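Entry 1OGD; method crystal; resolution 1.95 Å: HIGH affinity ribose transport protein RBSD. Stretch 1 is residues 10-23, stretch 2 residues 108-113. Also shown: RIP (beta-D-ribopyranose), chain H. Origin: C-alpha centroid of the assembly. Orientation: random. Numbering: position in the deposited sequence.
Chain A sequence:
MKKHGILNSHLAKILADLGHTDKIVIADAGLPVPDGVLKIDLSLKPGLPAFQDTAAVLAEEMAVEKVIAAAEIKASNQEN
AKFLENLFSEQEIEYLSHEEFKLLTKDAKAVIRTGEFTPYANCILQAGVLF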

# COMPACT_ATOMS: atom_id res chain seq x y z
N HIS A 10 20.77 6.53 0.90
CA HIS A 10 20.18 5.40 0.19
C HIS A 10 21.13 4.20 0.23
O HIS A 10 20.70 3.07 0.49
CB HIS A 10 19.89 5.74 -1.28
CG HIS A 10 19.07 6.97 -1.47
ND1 HIS A 10 17.87 7.18 -0.82
CD2 HIS A 10 19.26 8.05 -2.26
CE1 HIS A 10 17.36 8.34 -1.20
NE2 HIS A 10 18.19 8.89 -2.07
N LEU A 11 22.40 4.44 -0.06
CA LEU A 11 23.38 3.36 -0.06
C LEU A 11 23.59 2.77 1.33
O LEU A 11 23.73 1.56 1.48
CB LEU A 11 24.72 3.85 -0.62
CG LEU A 11 24.76 4.18 -2.11
CD1 LEU A 11 26.18 4.57 -2.52
CD2 LEU A 11 24.30 2.99 -2.91
N ALA A 12 23.61 3.63 2.34
CA ALA A 12 23.80 3.17 3.72
C ALA A 12 22.75 2.12 4.07
O ALA A 12 23.05 1.11 4.71
CB ALA A 12 23.72 4.35 4.68
N LYS A 13 21.51 2.35 3.65
CA LYS A 13 20.43 1.41 3.95
C LYS A 13 20.64 0.07 3.28
O LYS A 13 20.32 -0.97 3.86
CB LYS A 13 19.08 2.02 3.55
CG LYS A 13 18.76 3.29 4.31
CD LYS A 13 17.49 3.95 3.80
CE LYS A 13 17.20 5.21 4.59
NZ LYS A 13 16.06 5.96 4.01
N ILE A 14 21.19 0.09 2.07
CA ILE A 14 21.48 -1.14 1.34
C ILE A 14 22.64 -1.90 2.00
O ILE A 14 22.56 -3.11 2.21
CB ILE A 14 21.85 -0.86 -0.15
CG1 ILE A 14 20.65 -0.26 -0.89
CG2 ILE A 14 22.27 -2.15 -0.84
CD1 ILE A 14 19.42 -1.15 -0.86
N LEU A 15 23.72 -1.19 2.32
CA LEU A 15 24.86 -1.85 2.94
C LEU A 15 24.49 -2.48 4.27
O LEU A 15 24.96 -3.57 4.60
CB LEU A 15 26.02 -0.87 3.15
CG LEU A 15 26.66 -0.29 1.89
CD1 LEU A 15 27.89 0.51 2.29
CD2 LEU A 15 27.03 -1.41 0.93
N ALA A 16 23.63 -1.81 5.02
CA ALA A 16 23.18 -2.28 6.33
C ALA A 16 22.55 -3.66 6.32
O ALA A 16 22.67 -4.42 7.29
CB ALA A 16 22.21 -1.28 6.94
N ASP A 17 21.87 -4.01 5.23
CA ASP A 17 21.22 -5.31 5.15
C ASP A 17 22.05 -6.38 4.48
O ASP A 17 21.65 -7.55 4.46
CB ASP A 17 19.87 -5.20 4.43
CG ASP A 17 18.79 -4.61 5.32
OD1 ASP A 17 18.78 -4.94 6.52
OD2 ASP A 17 17.95 -3.83 4.81
N LEU A 18 23.20 -6.01 3.93
CA LEU A 18 24.04 -6.99 3.25
C LEU A 18 24.48 -8.14 4.15
O LEU A 18 24.93 -7.94 5.28
CB LEU A 18 25.28 -6.32 2.65
CG LEU A 18 25.07 -5.46 1.41
CD1 LEU A 18 26.41 -4.85 0.99
CD2 LEU A 18 24.49 -6.30 0.29
N GLY A 19 24.34 -9.34 3.62
CA GLY A 19 24.75 -10.55 4.32
C GLY A 19 25.73 -11.24 3.40
O GLY A 19 25.87 -10.85 2.25
N HIS A 20 26.41 -12.27 3.89
CA HIS A 20 27.38 -12.98 3.08
C HIS A 20 26.81 -13.48 1.75
O HIS A 20 25.83 -14.21 1.73
CB HIS A 20 27.95 -14.17 3.85
CG HIS A 20 29.18 -14.76 3.24
ND1 HIS A 20 29.68 -15.99 3.60
CD2 HIS A 20 30.03 -14.27 2.31
CE1 HIS A 20 30.78 -16.24 2.91
NE2 HIS A 20 31.01 -15.21 2.12
N THR A 21 27.46 -13.08 0.66
CA THR A 21 27.11 -13.43 -0.72
C THR A 21 26.08 -12.54 -1.42
O THR A 21 25.85 -12.70 -2.62
CB THR A 21 26.65 -14.93 -0.88
OG1 THR A 21 25.35 -15.12 -0.31
CG2 THR A 21 27.64 -15.87 -0.22
N ASP A 22 25.47 -11.60 -0.69
CA ASP A 22 24.51 -10.69 -1.33
C ASP A 22 25.28 -9.88 -2.37
O ASP A 22 26.49 -9.68 -2.24
CB ASP A 22 23.85 -9.74 -0.32
CG ASP A 22 22.87 -10.45 0.60
OD1 ASP A 22 22.41 -11.56 0.27
OD2 ASP A 22 22.56 -9.88 1.66
N LYS A 23 24.57 -9.41 -3.39
CA LYS A 23 25.20 -8.66 -4.47
C LYS A 23 24.58 -7.31 -4.76
O LYS A 23 23.37 -7.12 -4.62
CB LYS A 23 25.15 -9.49 -5.75
CG LYS A 23 25.72 -10.90 -5.61
CD LYS A 23 25.37 -11.75 -6.83
CE LYS A 23 25.90 -13.17 -6.70
NZ LYS A 23 25.42 -13.86 -5.46
N ALA A 108 20.57 -9.05 -7.80
CA ALA A 108 21.17 -7.96 -7.03
C ALA A 108 20.17 -7.31 -6.08
O ALA A 108 18.98 -7.24 -6.37
CB ALA A 108 21.73 -6.92 -7.99
N LYS A 109 20.67 -6.82 -4.95
CA LYS A 109 19.83 -6.15 -3.97
C LYS A 109 19.57 -4.74 -4.46
O LYS A 109 18.62 -4.09 -4.05
CB LYS A 109 20.53 -6.10 -2.61
CG LYS A 109 20.82 -7.46 -2.00
CD LYS A 109 19.53 -8.22 -1.72
CE LYS A 109 19.79 -9.64 -1.25
NZ LYS A 109 18.52 -10.38 -1.01
N ALA A 110 20.42 -4.26 -5.36
CA ALA A 110 20.27 -2.92 -5.89
C ALA A 110 21.24 -2.67 -7.03
O ALA A 110 22.27 -3.35 -7.16
CB ALA A 110 20.51 -1.89 -4.78
N VAL A 111 20.90 -1.68 -7.85
CA VAL A 111 21.75 -1.28 -8.96
C VAL A 111 22.04 0.19 -8.71
O VAL A 111 21.12 0.98 -8.50
CB VAL A 111 21.04 -1.44 -10.32
CG1 VAL A 111 21.91 -0.87 -11.44
CG2 VAL A 111 20.74 -2.91 -10.59
N ILE A 112 23.32 0.54 -8.69
CA ILE A 112 23.72 1.92 -8.48
C ILE A 112 24.12 2.48 -9.83
O ILE A 112 25.09 2.04 -10.45
CB ILE A 112 24.89 1.99 -7.49
CG1 ILE A 112 24.51 1.24 -6.20
CG2 ILE A 112 25.21 3.43 -7.17
CD1 ILE A 112 25.66 0.93 -5.29
N ARG A 113 23.35 3.45 -10.31
CA ARG A 113 23.61 4.06 -11.60
C ARG A 113 24.54 5.26 -11.48
O ARG A 113 24.25 6.20 -10.75
CB ARG A 113 22.28 4.49 -12.24
CG ARG A 113 22.41 5.02 -13.66
CD ARG A 113 21.04 5.32 -14.26
NE ARG A 113 21.12 5.72 -15.65
CZ ARG A 113 20.74 6.91 -16.11
NH1 ARG A 113 20.26 7.84 -15.29
NH2 ARG A 113 20.84 7.18 -17.41
C1 RIP H . 27.37 -16.61 6.44
C2 RIP H . 27.11 -16.85 7.90
C3 RIP H . 27.78 -18.15 8.33
C4 RIP H . 29.26 -18.21 8.01
C5 RIP H . 29.42 -17.95 6.51
O1 RIP H . 26.67 -17.53 5.63
O2 RIP H . 27.62 -15.75 8.62
O3 RIP H . 27.56 -18.38 9.70
O4 RIP H . 29.98 -17.22 8.72
O5 RIP H . 28.77 -16.73 6.09
O HOH W 1 19.78 -12.17 0.58

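The first stretch is the later part of a helix, followed by a turn and the start of an extended segment at Lys23. The second stretch leads into a strand that runs through Ile112 and Arg113. The two lie far apart in sequence but touch at several points. The two backbones come closest at Lys23 and Ala108, whose CA atoms are 4.8 Å apart. At the helix the gap is wider: Leu11 CA and Ile112 CA are 8.5 Å apart, and side chains fill the space.

One direct hydrogen bond joins the stretches. Lys109 N donates to Lys23 O at 2.7 Å, with an almost straight N-H...O angle of 174°. The same carbonyl has Ala108 CA 3.4 Å from Lys23 O, a CA-H...O contact bent to 126° at the hydrogen. Lys23 O is thus satisfied mainly by the amide of Lys109. The side chain of Lys23 leads away from the second stretch. Within its own stretch, Lys23 NZ donates to Thr21 O at 3.1 Å.

Asp22 uses its two carboxylate oxygens differently. Asp22 OD2 accepts from Gly19 N at 2.7 Å. This bond spans the type II turn from Gly19 to Asp22, which is also closed by Asp22 N donating to Gly19 O at 3.1 Å. OD1 faces Lys109. Asp22 OD1 lies 4.3 Å from Lys109 NZ, too far for a salt bridge, and 3.6 Å from Lys109 CE. A water bridges the charges instead. Its O donates to Asp22 OD1 at 2.7 Å and accepts from Lys109 NZ at 2.7 Å. Lys109 NZ is also hydrogen-bonded elsewhere in the structure.

Most of the rest is apolar packing. Leu11 CD2 meets Ile112 CD1 at 3.4 Å, a tight methyl contact. The CA-to-CB bond of Leu11 points sideways, but the end of its side chain comes nearer to the second stretch. The CA-to-CB bond of Ile14 points toward the second stretch, and Ile14 CD1 rests 4.1 Å from Ala110 CB. The CA-to-CB bonds of Ala110 and Ile112 point toward the first stretch, and that of Val111 between them points away. This is the alternation expected of a strand. Leu18 CD2 reaches Lys109 CG at 4.5 Å, so the aliphatic part of the lysine adds to the packing while its amine binds water.

His20 takes no part in this contact. His20 ND1 donates to RIP O5 at 2.8 Å, with the sugar oxygen at the ring edge, and its NE2 is hydrogen-bonded elsewhere in the structure.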